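Type-iv like pilin ttha1219 (Thermus thermophilus, PDB 5G23) is a type IV pilin-like protein resembling type II secretion pseudopilins and probably takes part in the pilus-linked uptake of DNA during natural competence. Local coordinates at residues V83-F87 with G125-L129; E103-T107 with G119-E124; A144-A148 with L209-P213. All blocks are in the same frame, centred on the assembly; numbering follows the deposited sequence.

Interaction 1: V83-F87 with G125-L129; sequences VQGWF and GCAPL
W86 spends the one polar atom of its indole on a disulfide-bonded cysteine, and meets both the carbonyl oxygen and the sulfur of that residue at its edge. NE1 donates to C126 O over 2.9 Å. The acceptor lies almost exactly in the ring plane, and the N-H arrives in the carbonyl plane, on a lone pair of the oxygen, although the bond is bent (146° at the hydrogen). The sulfur takes the neighbouring stretch of the same edge: C126 SG is 3.8 Å from W86 NE1 and 82° off the normal of the five-membered ring, a sulfur-aromatic contact made at the rim of the ring. With CG anti to its carbonyl carbon (chi1 -64°), W86 holds the indole out from strand 82-88, so that its NH edge faces the loop 125-129. G125 has positive phi, which suits glycine, and brings its carbonyl carbon to 3.8 Å from W86 NE1. C126 SG is turned toward C121 SG, with which it forms the disulfide.

Two residues along the strand from W86, on the same side of it, Q84 extends its chain until OE1 lies 3.5 Å from P128 CD, the two side chains crossing at a slant. A water donates to P128 O at 2.7 Å and, more weakly, to Q84 OE1, linking the amide to the loop backbone. P128 suits an irregular segment: it has no N-H to satisfy, and its ring offers a compact apolar surface near W86 CZ2. The tryptophan is buried whereas the loop is largely exposed; the bond satisfies the buried indole N-H and helps to place C126 O, while the covalent link at C126 probably restricts how far that acceptor can move.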
ATOM      1  N   VAL B  83      -4.367 -13.942   8.873  1.00 18.36           N
ATOM      2  CA  VAL B  83      -5.551 -13.134   9.091  1.00 19.91           C
ATOM      3  C   VAL B  83      -6.397 -13.154   7.814  1.00 19.28           C
ATOM      4  O   VAL B  83      -5.843 -13.048   6.709  1.00 20.42           O
ATOM      5  CB  VAL B  83      -5.239 -11.727   9.607  1.00 22.17           C
ATOM      6  CG1 VAL B  83      -4.236 -11.034   8.770  1.00 23.28           C
ATOM      7  CG2 VAL B  83      -6.515 -10.898   9.646  1.00 23.97           C
ATOM      8  N   GLN B  84      -7.675 -13.398   7.979  1.00 17.74           N
ATOM      9  CA  GLN B  84      -8.653 -13.258   6.891  1.00 18.99           C
ATOM     10  C   GLN B  84      -9.765 -12.311   7.296  1.00 18.51           C
ATOM     11  O   GLN B  84     -10.198 -12.344   8.439  1.00 18.81           O
ATOM     12  CB  GLN B  84      -9.247 -14.588   6.450  1.00 20.04           C
ATOM     13  CG  GLN B  84      -8.248 -15.701   6.153  1.00 21.22           C
ATOM     14  CD  GLN B  84      -8.931 -17.043   6.137  1.00 23.86           C
ATOM     15  OE1 GLN B  84      -9.500 -17.427   5.119  1.00 25.96           O
ATOM     16  NE2 GLN B  84      -8.998 -17.702   7.293  1.00 23.18           N
ATOM     17  N   GLY B  85     -10.281 -11.537   6.322  1.00 18.25           N
ATOM     18  CA  GLY B  85     -11.350 -10.621   6.532  1.00 17.85           C
ATOM     19  C   GLY B  85     -12.270 -10.419   5.326  1.00 18.23           C
ATOM     20  O   GLY B  85     -11.883 -10.672   4.201  1.00 17.89           O
ATOM     21  N   TRP B  86     -13.498 -10.018   5.589  1.00 18.04           N
ATOM     22  CA  TRP B  86     -14.493  -9.818   4.488  1.00 19.20           C
ATOM     23  C   TRP B  86     -15.165  -8.466   4.717  1.00 19.71           C
ATOM     24  O   TRP B  86     -15.233  -7.937   5.861  1.00 18.86           O
ATOM     25  CB  TRP B  86     -15.497 -10.958   4.467  1.00 19.65           C
ATOM     26  CG  TRP B  86     -14.921 -12.276   4.161  1.00 19.39           C
ATOM     27  CD1 TRP B  86     -14.871 -12.871   2.947  1.00 19.51           C
ATOM     28  CD2 TRP B  86     -14.269 -13.173   5.077  1.00 19.17           C
ATOM     29  NE1 TRP B  86     -14.198 -14.069   3.032  1.00 19.62           N
ATOM     30  CE2 TRP B  86     -13.841 -14.280   4.343  1.00 19.18           C
ATOM     31  CE3 TRP B  86     -13.981 -13.111   6.457  1.00 19.52           C
ATOM     32  CZ2 TRP B  86     -13.153 -15.335   4.923  1.00 19.89           C
ATOM     33  CZ3 TRP B  86     -13.356 -14.172   7.053  1.00 18.92           C
ATOM     34  CH2 TRP B  86     -12.907 -15.282   6.268  1.00 19.75           C
ATOM     35  N   PHE B  87     -15.645  -7.885   3.656  1.00 20.87           N
ATOM     36  CA  PHE B  87     -16.370  -6.607   3.696  1.00 22.32           C
ATOM     37  C   PHE B  87     -17.238  -6.471   2.450  1.00 22.96           C
ATOM     38  O   PHE B  87     -17.032  -7.158   1.450  1.00 22.36           O
ATOM     39  CB  PHE B  87     -15.409  -5.427   3.783  1.00 23.39           C
ATOM     40  CG  PHE B  87     -14.358  -5.440   2.682  1.00 25.18           C
ATOM     41  CD1 PHE B  87     -13.226  -6.212   2.784  1.00 26.97           C
ATOM     42  CD2 PHE B  87     -14.529  -4.686   1.559  1.00 28.31           C
ATOM     43  CE1 PHE B  87     -12.259  -6.257   1.755  1.00 29.50           C
ATOM     44  CE2 PHE B  87     -13.563  -4.675   0.539  1.00 29.60           C
ATOM     45  CZ  PHE B  87     -12.448  -5.487   0.631  1.00 29.30           C
ATOM     46  N   GLY B 125     -18.026 -15.586   2.383  1.00 28.47           N
ATOM     47  CA  GLY B 125     -17.201 -16.708   2.901  1.00 27.93           C
ATOM     48  C   GLY B 125     -16.117 -17.222   1.973  1.00 26.30           C
ATOM     49  O   GLY B 125     -15.621 -18.365   2.143  1.00 24.67           O
ATOM     50  N   CYS B 126     -15.759 -16.442   0.945  1.00 24.09           N
ATOM     51  CA  CYS B 126     -14.758 -16.940  -0.010  1.00 22.65           C
ATOM     52  C   CYS B 126     -13.477 -17.114   0.706  1.00 21.48           C
ATOM     53  O   CYS B 126     -13.167 -16.383   1.689  1.00 20.37           O
ATOM     54  CB  CYS B 126     -14.607 -15.981  -1.203  1.00 22.67           C
ATOM     55  SG  CYS B 126     -14.051 -14.310  -0.787  1.00 21.23           S
ATOM     56  N   ALA B 127     -12.713 -18.135   0.299  1.00 21.60           N
ATOM     57  CA  ALA B 127     -11.427 -18.393   0.930  1.00 22.10           C
ATOM     58  C   ALA B 127     -10.360 -17.713   0.104  1.00 22.74           C
ATOM     59  O   ALA B 127     -10.125 -18.123  -1.012  1.00 23.87           O
ATOM     60  CB  ALA B 127     -11.167 -19.913   0.994  1.00 22.74           C
ATOM     61  N   PRO B 128      -9.685 -16.693   0.635  1.00 23.05           N
ATOM     62  CA  PRO B 128      -8.612 -16.137  -0.200  1.00 24.14           C
ATOM     63  C   PRO B 128      -7.419 -17.089  -0.405  1.00 24.46           C
ATOM     64  O   PRO B 128      -6.989 -17.705   0.534  1.00 24.53           O
ATOM     65  CB  PRO B 128      -8.161 -14.902   0.572  1.00 24.17           C
ATOM     66  CG  PRO B 128      -8.978 -14.807   1.836  1.00 24.56           C
ATOM     67  CD  PRO B 128      -9.882 -16.015   1.918  1.00 24.00           C
ATOM     68  N   LEU B 129      -6.839 -17.183  -1.603  1.00 23.07           N
ATOM     69  CA  LEU B 129      -5.633 -17.909  -1.747  1.00 23.66           C
ATOM     70  C   LEU B 129      -4.435 -16.978  -1.681  1.00 22.47           C
ATOM     71  O   LEU B 129      -4.330 -16.072  -2.530  1.00 21.26           O
ATOM     72  CB  LEU B 129      -5.658 -18.518  -3.150  1.00 26.81           C
ATOM     73  CG  LEU B 129      -5.166 -19.838  -3.588  1.00 29.79           C
ATOM     74  CD1 LEU B 129      -5.575 -20.846  -2.540  1.00 30.13           C
ATOM     75  CD2 LEU B 129      -5.732 -20.207  -4.936  1.00 30.12           C
TER
HETATM   76  O   HOH W   1      -7.195 -17.893   3.211  1.00 39.83           O

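Interaction 2: E103-T107 with G119-E124; sequences EVRGT and GACKGE
G106 and C121 form the antiparallel hydrogen-bonded pair of the beta hairpin made by strands 104-112 and 115-122, with G106 N to C121 O at 2.8 Å and C121 N to G106 O at 3.1 Å. Past the strand end, G123 N donates to V104 O at 2.8 Å, in a conformation that calls for glycine. Near the open end of the hairpin E103 and K122 are placed for a salt bridge, but the position of E103 OE1 is doubtful and the bridge carries little weight. K122 is fully extended, and its NZ also donates to E99 O.

R105 bends at chi3 (63°), so that C121 O lies under the rim of one guanidinium face without a hydrogen bond, while A120 CB sits at the edge of the group; NH1 is hydrogen-bonded to S100 OG. V104 crosses E124 at about a right angle, its CG2 beside the carboxylate, and a water joins V104 N to E124 OE2. On the face that carries C121, opposite R105 and K122, glycine suits position 106: C121 SG lies 3.8 Å from G106 CA.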
ATOM      1  N   GLU B 103     -21.313  -6.197  -3.423  1.00 36.38           N
ATOM      2  CA  GLU B 103     -20.893  -7.600  -3.235  1.00 35.26           C
ATOM      3  C   GLU B 103     -19.792  -7.745  -2.173  1.00 32.90           C
ATOM      4  O   GLU B 103     -18.947  -6.865  -1.999  1.00 30.07           O
ATOM      5  CB  GLU B 103     -20.475  -8.153  -4.602  1.00 36.00           C
ATOM      6  CG  GLU B 103     -21.700  -8.366  -5.470  1.00 39.43           C
ATOM      7  CD  GLU B 103     -21.381  -8.659  -6.942  1.00 42.49           C
ATOM      8  OE1 GLU B 103     -20.174  -8.610  -7.355  1.00 42.36           O
ATOM      9  OE2 GLU B 103     -22.376  -8.920  -7.682  1.00 46.57           O
ATOM     10  N   VAL B 104     -19.751  -8.921  -1.561  1.00 30.71           N
ATOM     11  CA  VAL B 104     -18.764  -9.215  -0.518  1.00 28.59           C
ATOM     12  C   VAL B 104     -17.421  -9.585  -1.110  1.00 27.20           C
ATOM     13  O   VAL B 104     -17.337 -10.343  -2.092  1.00 26.80           O
ATOM     14  CB  VAL B 104     -19.267 -10.422   0.316  1.00 28.82           C
ATOM     15  CG1 VAL B 104     -18.283 -10.758   1.421  1.00 28.76           C
ATOM     16  CG2 VAL B 104     -20.605 -10.130   0.919  1.00 30.46           C
ATOM     17  N   ARG B 105     -16.342  -9.060  -0.529  1.00 24.70           N
ATOM     18  CA  ARG B 105     -15.008  -9.423  -0.899  1.00 24.21           C
ATOM     19  C   ARG B 105     -14.233  -9.925   0.328  1.00 21.09           C
ATOM     20  O   ARG B 105     -14.535  -9.543   1.429  1.00 20.51           O
ATOM     21  CB  ARG B 105     -14.291  -8.239  -1.444  1.00 25.27           C
ATOM     22  CG  ARG B 105     -14.895  -7.973  -2.826  1.00 29.17           C
ATOM     23  CD  ARG B 105     -13.935  -7.249  -3.728  1.00 29.63           C
ATOM     24  NE  ARG B 105     -12.790  -8.115  -3.916  1.00 30.29           N
ATOM     25  CZ  ARG B 105     -12.613  -8.893  -4.971  1.00 31.51           C
ATOM     26  NH1 ARG B 105     -13.511  -8.924  -5.943  1.00 31.55           N
ATOM     27  NH2 ARG B 105     -11.505  -9.631  -5.028  1.00 31.13           N
ATOM     28  N   GLY B 106     -13.280 -10.806   0.085  1.00 19.53           N
ATOM     29  CA  GLY B 106     -12.390 -11.312   1.106  1.00 18.69           C
ATOM     30  C   GLY B 106     -10.959 -10.898   0.856  1.00 17.73           C
ATOM     31  O   GLY B 106     -10.518 -10.643  -0.271  1.00 17.51           O
ATOM     32  N   THR B 107     -10.206 -10.945   1.922  1.00 17.89           N
ATOM     33  CA  THR B 107      -8.822 -10.617   1.913  1.00 17.64           C
ATOM     34  C   THR B 107      -8.118 -11.469   2.941  1.00 17.04           C
ATOM     35  O   THR B 107      -8.675 -11.761   4.016  1.00 16.93           O
ATOM     36  CB  THR B 107      -8.647  -9.090   2.175  1.00 19.25           C
ATOM     37  OG1 THR B 107      -7.295  -8.716   1.857  1.00 20.62           O
ATOM     38  CG2 THR B 107      -8.966  -8.704   3.620  1.00 19.35           C
ATOM     39  N   GLY B 119      -3.786 -12.638  -0.417  1.00 17.11           N
ATOM     40  CA  GLY B 119      -4.778 -13.015  -1.449  1.00 18.48           C
ATOM     41  C   GLY B 119      -6.145 -12.385  -1.264  1.00 18.16           C
ATOM     42  O   GLY B 119      -6.436 -11.811  -0.208  1.00 16.99           O
ATOM     43  N   ALA B 120      -6.925 -12.398  -2.334  1.00 18.01           N
ATOM     44  CA  ALA B 120      -8.197 -11.768  -2.398  1.00 19.35           C
ATOM     45  C   ALA B 120      -9.229 -12.636  -3.099  1.00 19.37           C
ATOM     46  O   ALA B 120      -8.881 -13.396  -3.972  1.00 20.25           O
ATOM     47  CB  ALA B 120      -8.098 -10.446  -3.143  1.00 20.71           C
ATOM     48  N   CYS B 121     -10.480 -12.482  -2.748  1.00 19.45           N
ATOM     49  CA  CYS B 121     -11.529 -13.259  -3.360  1.00 21.14           C
ATOM     50  C   CYS B 121     -12.804 -12.523  -3.327  1.00 20.98           C
ATOM     51  O   CYS B 121     -12.981 -11.526  -2.621  1.00 21.05           O
ATOM     52  CB  CYS B 121     -11.678 -14.641  -2.622  1.00 21.45           C
ATOM     53  SG  CYS B 121     -12.050 -14.500  -0.854  1.00 19.80           S
ATOM     54  N   LYS B 122     -13.738 -13.019  -4.072  1.00 21.90           N
ATOM     55  CA  LYS B 122     -15.071 -12.480  -4.088  1.00 23.44           C
ATOM     56  C   LYS B 122     -16.095 -13.513  -3.623  1.00 23.61           C
ATOM     57  O   LYS B 122     -15.995 -14.678  -3.959  1.00 22.45           O
ATOM     58  CB  LYS B 122     -15.373 -12.064  -5.509  1.00 25.57           C
ATOM     59  CG  LYS B 122     -16.585 -11.197  -5.624  1.00 28.33           C
ATOM     60  CD  LYS B 122     -16.880 -10.994  -7.111  1.00 31.22           C
ATOM     61  CE  LYS B 122     -18.189 -10.353  -7.366  1.00 32.84           C
ATOM     62  NZ  LYS B 122     -18.007  -9.639  -8.662  1.00 34.77           N
ATOM     63  N   GLY B 123     -17.075 -13.059  -2.892  1.00 24.08           N
ATOM     64  CA  GLY B 123     -18.205 -13.905  -2.502  1.00 26.93           C
ATOM     65  C   GLY B 123     -18.263 -14.071  -1.013  1.00 27.66           C
ATOM     66  O   GLY B 123     -17.254 -14.112  -0.341  1.00 26.59           O
ATOM     67  N   GLU B 124     -19.460 -14.163  -0.476  1.00 31.11           N
ATOM     68  CA  GLU B 124     -19.641 -14.448   0.927  1.00 32.95           C
ATOM     69  C   GLU B 124     -18.849 -15.694   1.352  1.00 29.77           C
ATOM     70  O   GLU B 124     -18.975 -16.728   0.719  1.00 29.97           O
ATOM     71  CB  GLU B 124     -21.107 -14.701   1.174  1.00 39.07           C
ATOM     72  CG  GLU B 124     -22.081 -13.564   0.852  1.00 46.21           C
ATOM     73  CD  GLU B 124     -22.296 -13.279  -0.671  1.00 52.38           C
ATOM     74  OE1 GLU B 124     -21.964 -14.124  -1.566  1.00 55.79           O
ATOM     75  OE2 GLU B 124     -22.825 -12.188  -0.989  1.00 60.53           O
TER
HETATM   76  O   HOH W   2     -20.977 -11.256  -3.159  1.00 41.49           O

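Interaction 3: A144-A148 with L209-P213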
ATOM      1  N   ALA B 144       9.084 -12.867  11.561  1.00 15.61           N
ATOM      2  CA  ALA B 144       7.879 -12.908  12.427  1.00 15.59           C
ATOM      3  C   ALA B 144       6.780 -12.042  11.907  1.00 14.74           C
ATOM      4  O   ALA B 144       7.036 -10.912  11.440  1.00 13.62           O
ATOM      5  CB  ALA B 144       8.246 -12.525  13.865  1.00 16.38           C
ATOM      6  N   PHE B 145       5.557 -12.570  11.946  1.00 14.90           N
ATOM      7  CA  PHE B 145       4.337 -11.846  11.630  1.00 14.35           C
ATOM      8  C   PHE B 145       3.373 -12.247  12.720  1.00 14.26           C
ATOM      9  O   PHE B 145       3.173 -13.409  12.998  1.00 15.21           O
ATOM     10  CB  PHE B 145       3.737 -12.133  10.231  1.00 14.63           C
ATOM     11  CG  PHE B 145       2.451 -11.427   9.923  1.00 14.64           C
ATOM     12  CD1 PHE B 145       2.320 -10.076  10.051  1.00 16.23           C
ATOM     13  CD2 PHE B 145       1.346 -12.133   9.424  1.00 16.06           C
ATOM     14  CE1 PHE B 145       1.108  -9.426   9.755  1.00 16.31           C
ATOM     15  CE2 PHE B 145       0.107 -11.508   9.125  1.00 16.51           C
ATOM     16  CZ  PHE B 145       0.021 -10.137   9.249  1.00 16.51           C
ATOM     17  N   ARG B 146       2.919 -11.236  13.451  1.00 14.83           N
ATOM     18  CA  ARG B 146       2.036 -11.453  14.637  1.00 15.86           C
ATOM     19  C   ARG B 146       0.856 -10.542  14.488  1.00 16.20           C
ATOM     20  O   ARG B 146       0.981  -9.345  14.049  1.00 16.50           O
ATOM     21  CB  ARG B 146       2.737 -11.145  15.979  1.00 17.04           C
ATOM     22  CG  ARG B 146       3.964 -11.948  16.253  1.00 18.10           C
ATOM     23  CD  ARG B 146       3.612 -13.423  16.485  1.00 19.76           C
ATOM     24  NE  ARG B 146       4.816 -14.095  16.958  1.00 20.32           N
ATOM     25  CZ  ARG B 146       5.663 -14.737  16.169  1.00 24.83           C
ATOM     26  NH1 ARG B 146       5.453 -14.832  14.852  1.00 25.92           N
ATOM     27  NH2 ARG B 146       6.800 -15.226  16.690  1.00 26.44           N
ATOM     28  N   VAL B 147      -0.349 -11.032  14.872  1.00 15.38           N
ATOM     29  CA  VAL B 147      -1.537 -10.175  14.916  1.00 16.13           C
ATOM     30  C   VAL B 147      -2.238 -10.451  16.257  1.00 17.84           C
ATOM     31  O   VAL B 147      -2.494 -11.596  16.574  1.00 18.61           O
ATOM     32  CB  VAL B 147      -2.530 -10.525  13.803  1.00 17.14           C
ATOM     33  CG1 VAL B 147      -3.739  -9.629  13.819  1.00 18.12           C
ATOM     34  CG2 VAL B 147      -1.835 -10.440  12.414  1.00 17.55           C
ATOM     35  N   ALA B 148      -2.492  -9.410  17.010  1.00 16.12           N
ATOM     36  CA  ALA B 148      -3.276  -9.463  18.233  1.00 15.28           C
ATOM     37  C   ALA B 148      -4.511  -8.572  18.041  1.00 14.44           C
ATOM     38  O   ALA B 148      -4.574  -7.792  17.085  1.00 14.70           O
ATOM     39  CB  ALA B 148      -2.470  -8.935  19.391  1.00 16.00           C
ATOM     40  N   LEU B 209       2.674 -11.227  25.075  1.00 17.92           N
ATOM     41  CA  LEU B 209       1.497 -11.584  24.282  1.00 18.28           C
ATOM     42  C   LEU B 209       1.799 -11.870  22.814  1.00 17.67           C
ATOM     43  O   LEU B 209       1.235 -12.799  22.234  1.00 17.41           O
ATOM     44  CB  LEU B 209       0.416 -10.543  24.426  1.00 18.70           C
ATOM     45  CG  LEU B 209      -0.894 -10.996  23.754  1.00 20.00           C
ATOM     46  CD1 LEU B 209      -1.601 -11.999  24.615  1.00 20.67           C
ATOM     47  CD2 LEU B 209      -1.796  -9.839  23.434  1.00 19.43           C
ATOM     48  N   LEU B 210       2.693 -11.072  22.241  1.00 17.59           N
ATOM     49  CA  LEU B 210       3.030 -11.162  20.849  1.00 17.68           C
ATOM     50  C   LEU B 210       3.972 -12.286  20.572  1.00 17.67           C
ATOM     51  O   LEU B 210       4.099 -12.650  19.421  1.00 18.53           O
ATOM     52  CB  LEU B 210       3.655  -9.869  20.364  1.00 16.97           C
ATOM     53  CG  LEU B 210       2.711  -8.688  20.354  1.00 17.95           C
ATOM     54  CD1 LEU B 210       3.504  -7.452  19.985  1.00 18.83           C
ATOM     55  CD2 LEU B 210       1.565  -8.879  19.401  1.00 17.30           C
ATOM     56  N   GLU B 211       4.582 -12.851  21.599  1.00 18.66           N
ATOM     57  CA  GLU B 211       5.496 -13.980  21.480  1.00 20.10           C
ATOM     58  C   GLU B 211       6.624 -13.659  20.472  1.00 21.29           C
ATOM     59  O   GLU B 211       6.843 -14.359  19.489  1.00 21.89           O
ATOM     60  CB  GLU B 211       4.781 -15.243  21.046  1.00 21.07           C
ATOM     61  CG  GLU B 211       3.945 -15.785  22.160  1.00 21.72           C
ATOM     62  CD  GLU B 211       3.019 -16.941  21.796  1.00 22.15           C
ATOM     63  OE1 GLU B 211       3.090 -17.514  20.706  1.00 23.47           O
ATOM     64  OE2 GLU B 211       2.232 -17.262  22.670  1.00 20.12           O
ATOM     65  N   LEU B 212       7.270 -12.557  20.757  1.00 23.76           N
ATOM     66  CA  LEU B 212       8.361 -12.094  19.850  1.00 25.04           C
ATOM     67  C   LEU B 212       9.490 -13.093  19.913  1.00 26.23           C
ATOM     68  O   LEU B 212       9.814 -13.588  21.009  1.00 27.47           O
ATOM     69  CB  LEU B 212       8.793 -10.730  20.300  1.00 25.53           C
ATOM     70  CG  LEU B 212       7.771  -9.639  20.258  1.00 26.64           C
ATOM     71  CD1 LEU B 212       8.426  -8.304  20.517  1.00 28.33           C
ATOM     72  CD2 LEU B 212       7.047  -9.649  18.911  1.00 28.17           C
ATOM     73  N   PRO B 213      10.039 -13.472  18.766  1.00 27.34           N
ATOM     74  CA  PRO B 213      11.129 -14.392  18.751  1.00 28.92           C
ATOM     75  C   PRO B 213      12.468 -13.720  19.123  1.00 26.94           C
ATOM     76  O   PRO B 213      12.537 -12.502  19.441  1.00 29.07           O
ATOM     77  CB  PRO B 213      11.202 -14.814  17.321  1.00 29.21           C
ATOM     78  CG  PRO B 213      10.844 -13.559  16.584  1.00 28.29           C
ATOM     79  CD  PRO B 213       9.850 -12.847  17.446  1.00 27.49           C
TER
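R146 reaches from strand 141-151 to the end of helix 207-210 and turns the edge of its guanidinium toward two successive backbone carbonyls, those of L210 and E211. The side-on grip is on E211 O, which receives both NE and NH2 from the same face of its carbonyl plane. The NH2 bond is the shorter and straighter, with R146 NH2 2.9 Å from E211 O and 158° at the hydrogen. R146 NE lies 3.3 Å from the same oxygen and has a second, weak bond to L210 O. These acceptors lie close to the guanidinium plane. A bend at chi2 (-68°) folds the arginine so that NH1 can donate back to F145 O, at 3.3 Å and in that plane as well. Three of its N-H groups are therefore directed to backbone oxygens, and the rotation of the planar group is fixed from two sides. Arginine suits the position because its flat, multiply donating end can serve carbonyls at and just beyond the helix end, where the helical bonding pattern runs out. E211 turns its own carboxylate elsewhere, to a salt bridge with R157.

Apolar contacts lie toward either end of the strand segment, where the single methyls of A144 and A148 let the other segment come close. P213 slides past R146 in the opposite direction, with its ring carbon CD near NH2, and P213 CG meets A144 CB at 3.9 Å. A148 puts CB 4.0 Å from L210 CD2 and 4.2 Å from L209 CD2, and W155 packs on both A148 and L209. The two segments run almost exactly antiparallel in overall direction, yet without strand-like backbone pairing. E211, with positive phi, ends the helix in a Schellman motif, and L210 O and E211 O at this helix end accept bonds from R146 of strand 141-151.

Interactions 1 and 2 belong to one corner of the fold: strands 82-88 and 104-112 are neighbours in the larger antiparallel sheet, G85 N lies 2.8 Å from T107 O, and the C121-C126 disulfide ties the hairpin of interaction 2 to the loop of interaction 1. Interaction 3 lies on the opposite side of the chain's centre, its own centre about 21 Å from that of interaction 1 and 26 Å from that of interaction 2, on the smaller sheet. Their chemistry follows their places. Regular strand pairing dominates the partly buried interaction 2, an indole-to-carbonyl bond the surface contact of interaction 1, and an arginine bound to backbone oxygens the partly buried interaction 3.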